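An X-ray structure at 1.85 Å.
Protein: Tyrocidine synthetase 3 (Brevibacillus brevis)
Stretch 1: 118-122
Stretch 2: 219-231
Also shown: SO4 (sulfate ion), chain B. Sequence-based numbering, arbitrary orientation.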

# COMPACT_ATOMS: atom_id res chain seq x y z
N SER A 118 -11.08 -9.99 -12.70
CA SER A 118 -10.04 -9.97 -11.67
C SER A 118 -9.60 -8.56 -11.27
O SER A 118 -9.15 -8.37 -10.15
CB SER A 118 -8.83 -10.79 -12.11
OG SER A 118 -7.83 -10.81 -11.12
N TYR A 119 -9.74 -7.59 -12.17
CA TYR A 119 -9.41 -6.19 -11.87
C TYR A 119 -10.64 -5.35 -11.51
O TYR A 119 -10.56 -4.13 -11.43
CB TYR A 119 -8.66 -5.54 -13.03
CG TYR A 119 -7.26 -6.05 -13.22
CD1 TYR A 119 -6.83 -6.50 -14.46
CD2 TYR A 119 -6.35 -6.08 -12.16
CE1 TYR A 119 -5.53 -6.97 -14.64
CE2 TYR A 119 -5.06 -6.55 -12.33
CZ TYR A 119 -4.65 -6.99 -13.57
OH TYR A 119 -3.37 -7.45 -13.73
N ASN A 120 -11.78 -6.00 -11.29
CA ASN A 120 -12.95 -5.31 -10.76
C ASN A 120 -12.77 -4.99 -9.28
O ASN A 120 -12.03 -5.68 -8.57
CB ASN A 120 -14.21 -6.14 -10.97
CG ASN A 120 -14.60 -6.23 -12.43
OD1 ASN A 120 -13.80 -6.65 -13.27
ND2 ASN A 120 -15.82 -5.81 -12.75
N MET A 121 -13.44 -3.94 -8.84
CA MET A 121 -13.44 -3.51 -7.45
C MET A 121 -14.87 -3.29 -7.00
O MET A 121 -15.28 -2.14 -6.79
CB MET A 121 -12.66 -2.21 -7.31
CG MET A 121 -11.20 -2.31 -7.70
SD MET A 121 -10.36 -0.73 -7.59
CE MET A 121 -10.38 -0.43 -5.83
N PRO A 122 -15.66 -4.37 -6.87
CA PRO A 122 -17.05 -4.22 -6.46
C PRO A 122 -17.23 -3.98 -4.96
O PRO A 122 -16.46 -4.50 -4.15
CB PRO A 122 -17.66 -5.57 -6.84
CG PRO A 122 -16.54 -6.52 -6.76
CD PRO A 122 -15.30 -5.77 -7.13
S SO4 B . -6.01 -2.22 -3.13
O1 SO4 B . -6.02 -1.31 -4.26
O2 SO4 B . -5.06 -3.30 -3.37
O3 SO4 B . -5.61 -1.48 -1.94
O4 SO4 B . -7.35 -2.78 -2.95
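Stretch 2 (219-231) DMHHSISDGVSSG

Stretch 2 begins as the end of a strand, Asp 219 to Met 220, passes through a loop, and enters a helix at Gly 227. Stretch 1 has no regular secondary structure. The two run in opposite directions where they meet: Pro 122 lies by Asp 219 (CA to CA 4.2 Å), Asn 120 by His 221 (CA to CA 5.0 Å) and Tyr 119 by His 222 (CA to CA 5.2 Å). A single beta bridge joins Asn 120 and His 221. Its bonds come from the neighbouring residues: His 222 N donates to Tyr 119 O at 2.8 Å, and Met 121 N donates to Met 220 O at 3.0 Å.

Asp 219 has chi1 t and chi2 -4°. Its CA-to-CB bond points sideways, but the carboxylate comes nearer to stretch 1 and uses both oxygens there. OD2 accepts from Asn 120 ND2 at 2.8 Å, nearly in line. OD1 accepts from Met 121 N at 3.0 Å, so that this amide is shared between two acceptors. Asn 120, with chi1 m, presents its amide group to this carboxylate.

Met 121 is the most covered residue of stretch 1. Its chi angles are m, t, p. The CA-to-CB bond points sideways, yet the end of the side chain comes nearer to stretch 2, lying against the loop and the start of the helix. CB packs on Met 220 CG at 4.1 Å. SD lies over one face of the His 222 ring, 3.8 Å from its centroid, and is 3.8 Å from Ser 225 CB. The chi3 turn leaves CE 3.5 Å from Asp 226 C and 3.3 Å from Ser 230 OG. Ser 230 OG donates to Asp 226 O at 3.3 Å.

The CA-to-CB bond of His 222 points toward stretch 1, with chi1 between wells at -146°. Its CB is 4.1 Å from Tyr 119 CB. At the ring edge, His 222 NE2 is 3.0 Å from sulfate O1. Gly 227 N donates to the same O1 at 2.9 Å.

Tyr 119 has chi1 m. CB approaches His 221 NE2 at 3.6 Å, while the end of the side chain leads away. The two rings are oblique, centroids 6.0 Å apart. His 221 points away at CB, but its ring end comes nearer. Ser 223 N donates to His 221 ND1 at 3.1 Å, helping to hold the ring.

Asp 226, chi1 p, caps the helix: OD1 accepts from Ser 229 N at 2.9 Å.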

# COMPACT_ATOMS: atom_id res chain seq x y z
N ASP A 219 -19.08 -0.54 -8.83
CA ASP A 219 -17.93 -1.27 -9.36
C ASP A 219 -17.11 -0.33 -10.21
O ASP A 219 -17.64 0.61 -10.81
CB ASP A 219 -18.39 -2.48 -10.18
CG ASP A 219 -17.29 -3.51 -10.40
OD1 ASP A 219 -16.13 -3.28 -10.00
OD2 ASP A 219 -17.60 -4.57 -10.98
N MET A 220 -15.80 -0.56 -10.24
CA MET A 220 -14.90 0.25 -11.04
C MET A 220 -13.69 -0.59 -11.36
O MET A 220 -13.46 -1.62 -10.72
CB MET A 220 -14.51 1.55 -10.31
CG MET A 220 -13.66 1.37 -9.06
SD MET A 220 -13.61 2.85 -8.01
CE MET A 220 -15.14 2.67 -7.09
N HIS A 221 -12.94 -0.16 -12.36
CA HIS A 221 -11.80 -0.92 -12.82
C HIS A 221 -10.54 -0.49 -12.07
O HIS A 221 -10.33 0.70 -11.84
CB HIS A 221 -11.61 -0.75 -14.32
CG HIS A 221 -10.69 -1.77 -14.91
ND1 HIS A 221 -9.32 -1.59 -14.97
CD2 HIS A 221 -10.93 -3.00 -15.43
CE1 HIS A 221 -8.76 -2.66 -15.52
NE2 HIS A 221 -9.72 -3.52 -15.81
N HIS A 222 -9.72 -1.46 -11.68
CA HIS A 222 -8.56 -1.19 -10.82
C HIS A 222 -7.49 -0.31 -11.48
O HIS A 222 -6.61 0.21 -10.79
CB HIS A 222 -7.92 -2.50 -10.32
CG HIS A 222 -7.36 -2.40 -8.94
ND1 HIS A 222 -6.58 -1.34 -8.53
CD2 HIS A 222 -7.46 -3.23 -7.87
CE1 HIS A 222 -6.22 -1.52 -7.27
NE2 HIS A 222 -6.75 -2.65 -6.84
N SER A 223 -7.56 -0.14 -12.80
CA SER A 223 -6.63 0.73 -13.54
C SER A 223 -6.81 2.22 -13.22
O SER A 223 -5.91 3.03 -13.49
CB SER A 223 -6.78 0.53 -15.05
OG SER A 223 -8.09 0.86 -15.48
N ILE A 224 -7.96 2.59 -12.66
CA ILE A 224 -8.24 4.00 -12.32
C ILE A 224 -8.58 4.22 -10.84
O ILE A 224 -9.08 5.28 -10.45
CB ILE A 224 -9.34 4.59 -13.27
CG1 ILE A 224 -10.62 3.76 -13.29
CG2 ILE A 224 -8.80 4.68 -14.68
CD1 ILE A 224 -11.43 3.83 -12.03
N SER A 225 -8.27 3.23 -10.01
CA SER A 225 -8.60 3.31 -8.59
C SER A 225 -7.71 2.40 -7.75
O SER A 225 -6.85 1.69 -8.28
CB SER A 225 -10.07 2.97 -8.39
OG SER A 225 -10.51 3.30 -7.09
N ASP A 226 -7.89 2.47 -6.43
CA ASP A 226 -7.31 1.52 -5.49
C ASP A 226 -8.05 1.62 -4.15
O ASP A 226 -9.02 2.38 -4.03
CB ASP A 226 -5.77 1.68 -5.35
CG ASP A 226 -5.34 3.01 -4.78
OD1 ASP A 226 -6.20 3.77 -4.27
OD2 ASP A 226 -4.11 3.29 -4.81
N GLY A 227 -7.60 0.84 -3.17
CA GLY A 227 -8.26 0.77 -1.87
C GLY A 227 -8.47 2.13 -1.25
O GLY A 227 -9.58 2.47 -0.83
N VAL A 228 -7.40 2.92 -1.19
CA VAL A 228 -7.49 4.28 -0.68
C VAL A 228 -8.46 5.13 -1.51
O VAL A 228 -9.23 5.89 -0.94
CB VAL A 228 -6.10 4.95 -0.60
CG1 VAL A 228 -6.22 6.45 -0.42
CG2 VAL A 228 -5.26 4.34 0.52
N SER A 229 -8.42 5.00 -2.84
CA SER A 229 -9.31 5.80 -3.69
C SER A 229 -10.79 5.48 -3.43
O SER A 229 -11.62 6.38 -3.40
CB SER A 229 -9.01 5.60 -5.18
OG SER A 229 -7.65 5.86 -5.48
N SER A 230 -11.10 4.20 -3.22
CA SER A 230 -12.47 3.79 -2.88
C SER A 230 -12.95 4.43 -1.59
O SER A 230 -14.12 4.81 -1.48
CB SER A 230 -12.58 2.26 -2.78
OG SER A 230 -12.19 1.66 -4.00
N GLY A 231 -12.06 4.57 -0.61
CA GLY A 231 -12.38 5.26 0.63
C GLY A 231 -12.70 6.72 0.39
O GLY A 231 -13.68 7.25 0.92